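Local structure of carboxyvinyl-carboxyphosphonate phosphorylmutase (Bacillus anthracis, 4IQD) at residues G101-V106 with I150-E155; V141-L146 with A181-K186. The protein is a member of the phosphoenolpyruvate phosphomutase family of enzymes, which are built on a TIM-barrel fold. All coordinates share one frame; numbering follows the deposited sequence.

Interaction 1 (G101-V106 with I150-E155); sequences GGVLNV and IKAIKE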
ATOM      1  N   GLY A 101       3.376  22.994   7.563  1.00 25.67           N
ATOM      2  CA  GLY A 101       3.651  24.398   7.338  1.00 26.75           C
ATOM      3  C   GLY A 101       3.117  25.273   8.451  1.00 30.57           C
ATOM      4  O   GLY A 101       3.079  24.867   9.612  1.00 32.56           O
ATOM      5  N   GLY A 102       2.697  26.480   8.090  1.00 28.56           N
ATOM      6  CA  GLY A 102       2.240  27.451   9.061  1.00 29.56           C
ATOM      7  C   GLY A 102       0.757  27.374   9.354  1.00 30.28           C
ATOM      8  O   GLY A 102       0.089  26.402   9.000  1.00 32.24           O
ATOM      9  N   VAL A 103       0.253  28.415  10.008  1.00 31.46           N
ATOM     10  CA  VAL A 103      -1.150  28.503  10.385  1.00 29.17           C
ATOM     11  C   VAL A 103      -2.046  28.319   9.174  1.00 24.85           C
ATOM     12  O   VAL A 103      -3.069  27.648   9.248  1.00 28.29           O
ATOM     13  CB  VAL A 103      -1.455  29.849  11.088  1.00 30.22           C
ATOM     14  CG1 VAL A 103      -2.762  30.454  10.598  1.00 32.81           C
ATOM     15  CG2 VAL A 103      -1.481  29.663  12.597  1.00 30.94           C
ATOM     16  N   LEU A 104      -1.636  28.894   8.050  1.00 25.22           N
ATOM     17  CA  LEU A 104      -2.420  28.800   6.829  1.00 24.24           C
ATOM     18  C   LEU A 104      -2.363  27.398   6.241  1.00 21.17           C
ATOM     19  O   LEU A 104      -3.372  26.879   5.776  1.00 23.67           O
ATOM     20  CB  LEU A 104      -1.949  29.836   5.816  1.00 27.90           C
ATOM     21  CG  LEU A 104      -2.063  31.263   6.347  1.00 32.72           C
ATOM     22  CD1 LEU A 104      -1.526  32.247   5.333  1.00 35.71           C
ATOM     23  CD2 LEU A 104      -3.505  31.590   6.716  1.00 22.79           C
ATOM     24  N   ASN A 105      -1.184  26.787   6.264  1.00 20.88           N
ATOM     25  CA  ASN A 105      -1.036  25.407   5.830  1.00 20.51           C
ATOM     26  C   ASN A 105      -1.841  24.459   6.704  1.00 24.98           C
ATOM     27  O   ASN A 105      -2.482  23.535   6.208  1.00 26.07           O
ATOM     28  CB  ASN A 105       0.432  24.997   5.845  1.00 22.47           C
ATOM     29  CG  ASN A 105       1.262  25.783   4.858  1.00 25.41           C
ATOM     30  OD1 ASN A 105       2.132  26.558   5.243  1.00 26.14           O
ATOM     31  ND2 ASN A 105       0.993  25.589   3.574  1.00 24.20           N
ATOM     32  N   VAL A 106      -1.798  24.699   8.009  1.00 25.99           N
ATOM     33  CA  VAL A 106      -2.569  23.914   8.964  1.00 23.68           C
ATOM     34  C   VAL A 106      -4.049  24.055   8.657  1.00 23.24           C
ATOM     35  O   VAL A 106      -4.813  23.095   8.753  1.00 25.22           O
ATOM     36  CB  VAL A 106      -2.298  24.378  10.405  1.00 29.36           C
ATOM     37  CG1 VAL A 106      -3.317  23.791  11.361  1.00 32.69           C
ATOM     38  CG2 VAL A 106      -0.896  23.997  10.822  1.00 27.04           C
ATOM     39  N   ILE A 150      -3.746  25.040  16.693  1.00 17.78           N
ATOM     40  CA  ILE A 150      -4.952  24.371  17.158  1.00 17.63           C
ATOM     41  C   ILE A 150      -6.160  25.278  16.958  1.00 22.40           C
ATOM     42  O   ILE A 150      -7.213  24.836  16.500  1.00 23.02           O
ATOM     43  CB  ILE A 150      -4.823  23.962  18.636  1.00 18.71           C
ATOM     44  CG1 ILE A 150      -3.720  22.911  18.791  1.00 20.22           C
ATOM     45  CG2 ILE A 150      -6.137  23.430  19.167  1.00 18.57           C
ATOM     46  CD1 ILE A 150      -3.424  22.525  20.221  1.00 16.97           C
ATOM     47  N   LYS A 151      -5.987  26.554  17.284  1.00 25.34           N
ATOM     48  CA  LYS A 151      -7.030  27.555  17.089  1.00 25.10           C
ATOM     49  C   LYS A 151      -7.395  27.683  15.620  1.00 24.19           C
ATOM     50  O   LYS A 151      -8.557  27.905  15.281  1.00 25.16           O
ATOM     51  CB  LYS A 151      -6.575  28.914  17.625  1.00 30.44           C
ATOM     52  CG  LYS A 151      -6.459  28.981  19.138  1.00 31.35           C
ATOM     53  CD  LYS A 151      -5.590  30.146  19.588  1.00 33.02           C
ATOM     54  CE  LYS A 151      -6.200  31.491  19.238  1.00 34.06           C
ATOM     55  NZ  LYS A 151      -5.382  32.610  19.797  1.00 35.63           N
ATOM     56  N   ALA A 152      -6.395  27.547  14.755  1.00 23.99           N
ATOM     57  CA  ALA A 152      -6.619  27.564  13.314  1.00 24.24           C
ATOM     58  C   ALA A 152      -7.530  26.414  12.894  1.00 25.00           C
ATOM     59  O   ALA A 152      -8.435  26.588  12.076  1.00 23.74           O
ATOM     60  CB  ALA A 152      -5.301  27.493  12.574  1.00 23.70           C
ATOM     61  N   ILE A 153      -7.291  25.238  13.461  1.00 23.82           N
ATOM     62  CA  ILE A 153      -8.123  24.081  13.170  1.00 24.25           C
ATOM     63  C   ILE A 153      -9.550  24.275  13.674  1.00 25.84           C
ATOM     64  O   ILE A 153     -10.498  24.115  12.909  1.00 28.66           O
ATOM     65  CB  ILE A 153      -7.530  22.798  13.764  1.00 17.99           C
ATOM     66  CG1 ILE A 153      -6.144  22.541  13.176  1.00 19.97           C
ATOM     67  CG2 ILE A 153      -8.437  21.620  13.485  1.00 17.96           C
ATOM     68  CD1 ILE A 153      -5.478  21.298  13.703  1.00 21.16           C
ATOM     69  N   LYS A 154      -9.697  24.635  14.948  1.00 25.48           N
ATOM     70  CA  LYS A 154     -11.014  24.882  15.535  1.00 24.02           C
ATOM     71  C   LYS A 154     -11.795  25.917  14.742  1.00 23.84           C
ATOM     72  O   LYS A 154     -13.022  25.879  14.686  1.00 25.26           O
ATOM     73  CB  LYS A 154     -10.896  25.370  16.983  1.00 26.43           C
ATOM     74  CG  LYS A 154     -10.398  24.340  17.982  1.00 27.30           C
ATOM     75  CD  LYS A 154     -11.197  23.046  17.917  1.00 27.01           C
ATOM     76  CE  LYS A 154     -12.674  23.245  18.215  1.00 28.28           C
ATOM     77  NZ  LYS A 154     -13.438  21.988  17.954  1.00 25.65           N
ATOM     78  N   GLU A 155     -11.072  26.849  14.137  1.00 24.20           N
ATOM     79  CA  GLU A 155     -11.694  27.907  13.362  1.00 28.96           C
ATOM     80  C   GLU A 155     -12.249  27.406  12.033  1.00 30.95           C
ATOM     81  O   GLU A 155     -13.413  27.636  11.709  1.00 29.64           O
ATOM     82  CB  GLU A 155     -10.699  29.036  13.112  1.00 32.91           C
ATOM     83  CG  GLU A 155     -11.278  30.158  12.279  1.00 39.30           C
ATOM     84  CD  GLU A 155     -12.587  30.670  12.841  1.00 44.63           C
ATOM     85  OE1 GLU A 155     -12.660  30.887  14.068  1.00 43.88           O
ATOM     86  OE2 GLU A 155     -13.546  30.846  12.056  1.00 46.96           O
TER

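Interaction 2 (V141-L146 with A181-K186); sequences VTTEEL and ANAYVK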
ATOM      1  N   VAL A 141       8.529  23.541  19.208  1.00 22.83           N
ATOM      2  CA  VAL A 141       8.071  24.905  19.012  1.00 22.36           C
ATOM      3  C   VAL A 141       7.560  25.427  20.339  1.00 27.62           C
ATOM      4  O   VAL A 141       7.367  24.658  21.281  1.00 25.07           O
ATOM      5  CB  VAL A 141       6.930  24.984  17.991  1.00 24.28           C
ATOM      6  CG1 VAL A 141       7.367  24.407  16.657  1.00 23.45           C
ATOM      7  CG2 VAL A 141       5.692  24.266  18.517  1.00 24.96           C
ATOM      8  N   THR A 142       7.344  26.733  20.417  1.00 28.99           N
ATOM      9  CA  THR A 142       6.808  27.319  21.631  1.00 27.91           C
ATOM     10  C   THR A 142       5.400  26.805  21.848  1.00 28.12           C
ATOM     11  O   THR A 142       4.747  26.335  20.915  1.00 27.96           O
ATOM     12  CB  THR A 142       6.767  28.846  21.555  1.00 30.43           C
ATOM     13  OG1 THR A 142       5.968  29.246  20.436  1.00 33.27           O
ATOM     14  CG2 THR A 142       8.165  29.404  21.398  1.00 32.58           C
ATOM     15  N   THR A 143       4.940  26.887  23.087  1.00 23.50           N
ATOM     16  CA  THR A 143       3.593  26.465  23.423  1.00 22.59           C
ATOM     17  C   THR A 143       2.575  27.243  22.599  1.00 24.27           C
ATOM     18  O   THR A 143       1.629  26.664  22.071  1.00 26.30           O
ATOM     19  CB  THR A 143       3.311  26.653  24.918  1.00 23.87           C
ATOM     20  OG1 THR A 143       4.302  25.952  25.679  1.00 26.25           O
ATOM     21  CG2 THR A 143       1.938  26.115  25.271  1.00 26.18           C
ATOM     22  N   GLU A 144       2.790  28.550  22.480  1.00 27.43           N
ATOM     23  CA  GLU A 144       1.913  29.421  21.703  1.00 28.95           C
ATOM     24  C   GLU A 144       1.859  28.989  20.249  1.00 29.08           C
ATOM     25  O   GLU A 144       0.814  29.065  19.600  1.00 31.79           O
ATOM     26  CB  GLU A 144       2.403  30.867  21.771  1.00 33.53           C
ATOM     27  CG  GLU A 144       1.745  31.790  20.755  1.00 40.04           C
ATOM     28  CD  GLU A 144       2.405  33.151  20.682  1.00 48.60           C
ATOM     29  OE1 GLU A 144       3.610  33.213  20.355  1.00 53.33           O
ATOM     30  OE2 GLU A 144       1.720  34.158  20.957  1.00 50.39           O
ATOM     31  N   GLU A 145       2.997  28.531  19.747  1.00 26.65           N
ATOM     32  CA  GLU A 145       3.120  28.147  18.354  1.00 25.49           C
ATOM     33  C   GLU A 145       2.126  27.048  17.983  1.00 23.62           C
ATOM     34  O   GLU A 145       1.496  27.110  16.931  1.00 20.58           O
ATOM     35  CB  GLU A 145       4.554  27.711  18.058  1.00 32.87           C
ATOM     36  CG  GLU A 145       5.105  28.237  16.746  1.00 40.73           C
ATOM     37  CD  GLU A 145       6.622  28.178  16.685  1.00 47.07           C
ATOM     38  OE1 GLU A 145       7.276  28.539  17.692  1.00 48.54           O
ATOM     39  OE2 GLU A 145       7.157  27.765  15.633  1.00 46.70           O
ATOM     40  N   LEU A 146       1.973  26.053  18.852  1.00 24.76           N
ATOM     41  CA  LEU A 146       0.985  25.005  18.616  1.00 23.21           C
ATOM     42  C   LEU A 146      -0.416  25.502  18.943  1.00 24.14           C
ATOM     43  O   LEU A 146      -1.383  25.133  18.280  1.00 23.76           O
ATOM     44  CB  LEU A 146       1.288  23.740  19.423  1.00 21.45           C
ATOM     45  CG  LEU A 146       0.353  22.580  19.053  1.00 21.33           C
ATOM     46  CD1 LEU A 146       0.425  22.303  17.560  1.00 22.49           C
ATOM     47  CD2 LEU A 146       0.643  21.317  19.838  1.00 23.55           C
ATOM     48  N   ALA A 181       0.375  20.606  27.705  1.00 21.82           N
ATOM     49  CA  ALA A 181      -0.842  19.837  27.466  1.00 23.23           C
ATOM     50  C   ALA A 181      -2.115  20.611  27.792  1.00 21.68           C
ATOM     51  O   ALA A 181      -3.012  20.712  26.960  1.00 25.61           O
ATOM     52  CB  ALA A 181      -0.803  18.531  28.252  1.00 22.42           C
ATOM     53  N   ASN A 182      -2.187  21.162  28.999  1.00 22.09           N
ATOM     54  CA  ASN A 182      -3.369  21.902  29.425  1.00 22.57           C
ATOM     55  C   ASN A 182      -3.615  23.154  28.591  1.00 24.18           C
ATOM     56  O   ASN A 182      -4.747  23.623  28.480  1.00 24.41           O
ATOM     57  CB  ASN A 182      -3.278  22.265  30.908  1.00 21.02           C
ATOM     58  CG  ASN A 182      -3.508  21.073  31.817  1.00 23.50           C
ATOM     59  OD1 ASN A 182      -4.302  20.184  31.509  1.00 23.77           O
ATOM     60  ND2 ASN A 182      -2.812  21.050  32.949  1.00 23.86           N
ATOM     61  N   ALA A 183      -2.550  23.691  28.008  1.00 26.01           N
ATOM     62  CA  ALA A 183      -2.669  24.850  27.135  1.00 23.93           C
ATOM     63  C   ALA A 183      -3.309  24.440  25.822  1.00 25.25           C
ATOM     64  O   ALA A 183      -4.214  25.107  25.323  1.00 29.05           O
ATOM     65  CB  ALA A 183      -1.311  25.465  26.884  1.00 22.39           C
ATOM     66  N   TYR A 184      -2.831  23.331  25.271  1.00 21.70           N
ATOM     67  CA  TYR A 184      -3.336  22.817  24.009  1.00 20.27           C
ATOM     68  C   TYR A 184      -4.811  22.454  24.146  1.00 20.28           C
ATOM     69  O   TYR A 184      -5.590  22.621  23.210  1.00 18.49           O
ATOM     70  CB  TYR A 184      -2.540  21.587  23.579  1.00 16.76           C
ATOM     71  CG  TYR A 184      -1.052  21.811  23.399  1.00 20.33           C
ATOM     72  CD1 TYR A 184      -0.533  23.077  23.153  1.00 23.39           C
ATOM     73  CD2 TYR A 184      -0.166  20.745  23.465  1.00 23.79           C
ATOM     74  CE1 TYR A 184       0.832  23.269  22.986  1.00 23.70           C
ATOM     75  CE2 TYR A 184       1.194  20.927  23.301  1.00 23.83           C
ATOM     76  CZ  TYR A 184       1.689  22.187  23.062  1.00 24.12           C
ATOM     77  OH  TYR A 184       3.045  22.359  22.900  1.00 27.54           O
ATOM     78  N   VAL A 185      -5.182  21.968  25.325  1.00 20.84           N
ATOM     79  CA  VAL A 185      -6.563  21.591  25.605  1.00 22.52           C
ATOM     80  C   VAL A 185      -7.485  22.804  25.600  1.00 24.49           C
ATOM     81  O   VAL A 185      -8.528  22.797  24.950  1.00 26.34           O
ATOM     82  CB  VAL A 185      -6.691  20.870  26.960  1.00 24.04           C
ATOM     83  CG1 VAL A 185      -8.157  20.680  27.325  1.00 24.41           C
ATOM     84  CG2 VAL A 185      -5.972  19.535  26.916  1.00 20.35           C
ATOM     85  N   LYS A 186      -7.098  23.852  26.317  1.00 29.43           N
ATOM     86  CA  LYS A 186      -7.917  25.055  26.360  1.00 31.03           C
ATOM     87  C   LYS A 186      -7.955  25.729  24.993  1.00 30.74           C
ATOM     88  O   LYS A 186      -8.875  26.484  24.686  1.00 29.52           O
ATOM     89  CB  LYS A 186      -7.413  26.024  27.430  1.00 36.50           C
ATOM     90  CG  LYS A 186      -6.592  27.183  26.908  1.00 39.69           C
ATOM     91  CD  LYS A 186      -6.526  28.284  27.947  1.00 44.31           C
ATOM     92  CE  LYS A 186      -7.927  28.693  28.383  1.00 47.29           C
ATOM     93  NZ  LYS A 186      -7.911  29.742  29.440  1.00 48.93           N
TER

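Interaction 1 (G101-V106 with I150-E155)
The backbones of Val-103 and Ala-152 come within 6.3 Å of each other, CA to CA, and those of Val-106 and Ile-153 within 7.0 Å, so the first turn of helix 103-115 lies close against the later part of helix 143-156. Such an approach asks for small or compact side chains between the two backbones. Ala-152 meets the need: its CB, on a bond directed at the other helix, sits 4.0 Å from Val-103 O, and CG1 of Val-103 and CG1 of Val-106 both stand 4.4 Å from that same methyl. The tightest meeting is between branched chains, where Val-106 CG1 lies 3.6 Å from Ile-153 CG1 and 4.0 Å from the CD1 that ends the same branch. Val-106 carries CG1 anti to its backbone N (chi1 167°), while Ile-153 sends CG1 beside its own N and CD1 on in an extended line; the two side chains cross at about a right angle. Helices 103-115 and 143-156 follow the neighbouring parallel strands 92-95 and 120-124, and their contact belongs to the outer helical layer of the TIM barrel. Ile-153 also packs on Ile-162 of strand 161-166, so one beta-branched residue serves both the helix-helix seam and the seam with the sheet. At the start of helix 103-115, Gly-102 is the N-cap, and its N gives a 2.9 Å hydrogen bond to Asn-105 OD1, received in the carbonyl plane on a lone pair. Just before it, Gly-101 has backbone angles (phi 132°, psi -147°) that a residue without a side chain takes up easily. The carbonyl O of Gly-101 is hydrogen-bonded to Lys-149 NZ, a polar tie from the loop to helix 143-156.

Interaction 2 (V141-L146 with A181-K186)
Leu-146 CD2 rests over the aromatic face of Tyr-184, 3.5 Å from the ring centroid and only 11° off the ring normal, a well-centred CH-pi contact. The leucine and the tyrosine side chains meet at about a right angle, and Leu-146 CB adds a second touch, 3.6 Å from Tyr-184 CE1. At the ring's edge, in its plane, Thr-143 O lies 3.6 Å from that same CE1. Alongside, Thr-143 CG2 packs 3.7 Å from Ala-183 CB, where a short methyl suits the space between the helices; having CG2 anti to the backbone N (chi1 -56° for OG1) turns the threonine's methyl, rather than its hydroxyl, to this partner. Further out, helix 143-156 is started by a capping box. Thr-142, the N-cap, accepts from Glu-145 N through OG1 at 3.1 Å, and Glu-145 OE1 reciprocates by taking Thr-142 N, a 3.3 Å bond arriving from above the carboxylate plane. OE1 also receives Thr-142 OG1 on its anti lone pair, so two donors of one residue grip a single oxygen. This helps hold the first turn, from which Leu-146 points at helix 174-187 and Thr-143 reaches it with CG2. On the other helix, Tyr-184 OH is hydrogen-bonded to Arg-180 and to Asp-125, and Arg-180 also reaches Val-141 O, joining the loop before helix 143-156 to helix 174-187. The ring meanwhile packs on Ala-164 and Thr-166 of strand 161-166, which comes between these two helices along the chain of the TIM barrel. Tyrosine thus suits a place that is apolar along the ring and polar at its end: the face is held by dispersion and CH-pi attraction, while its hydroxyl finds charged partners that probably polarise it.

Overall arrangement
Interactions 1 and 2 share helix 143-156, which meets helix 103-115 through its later turns and helix 174-187 through its first turn, so three helices of the barrel's outer layer stand in succession. The two contacts, with centres about 13 Å apart, meet where Ile-150 CD1 touches Tyr-184 CB at 3.6 Å. Interaction 1 is the more buried and its side-chain contacts are all aliphatic, with its polar bonds at the loop beside it. Interaction 2 is partly buried and mixes aliphatic, aromatic and polar elements, its tyrosine reaching charged residues. In each, the first turn of one helix packs against a later part of the next one along the chain.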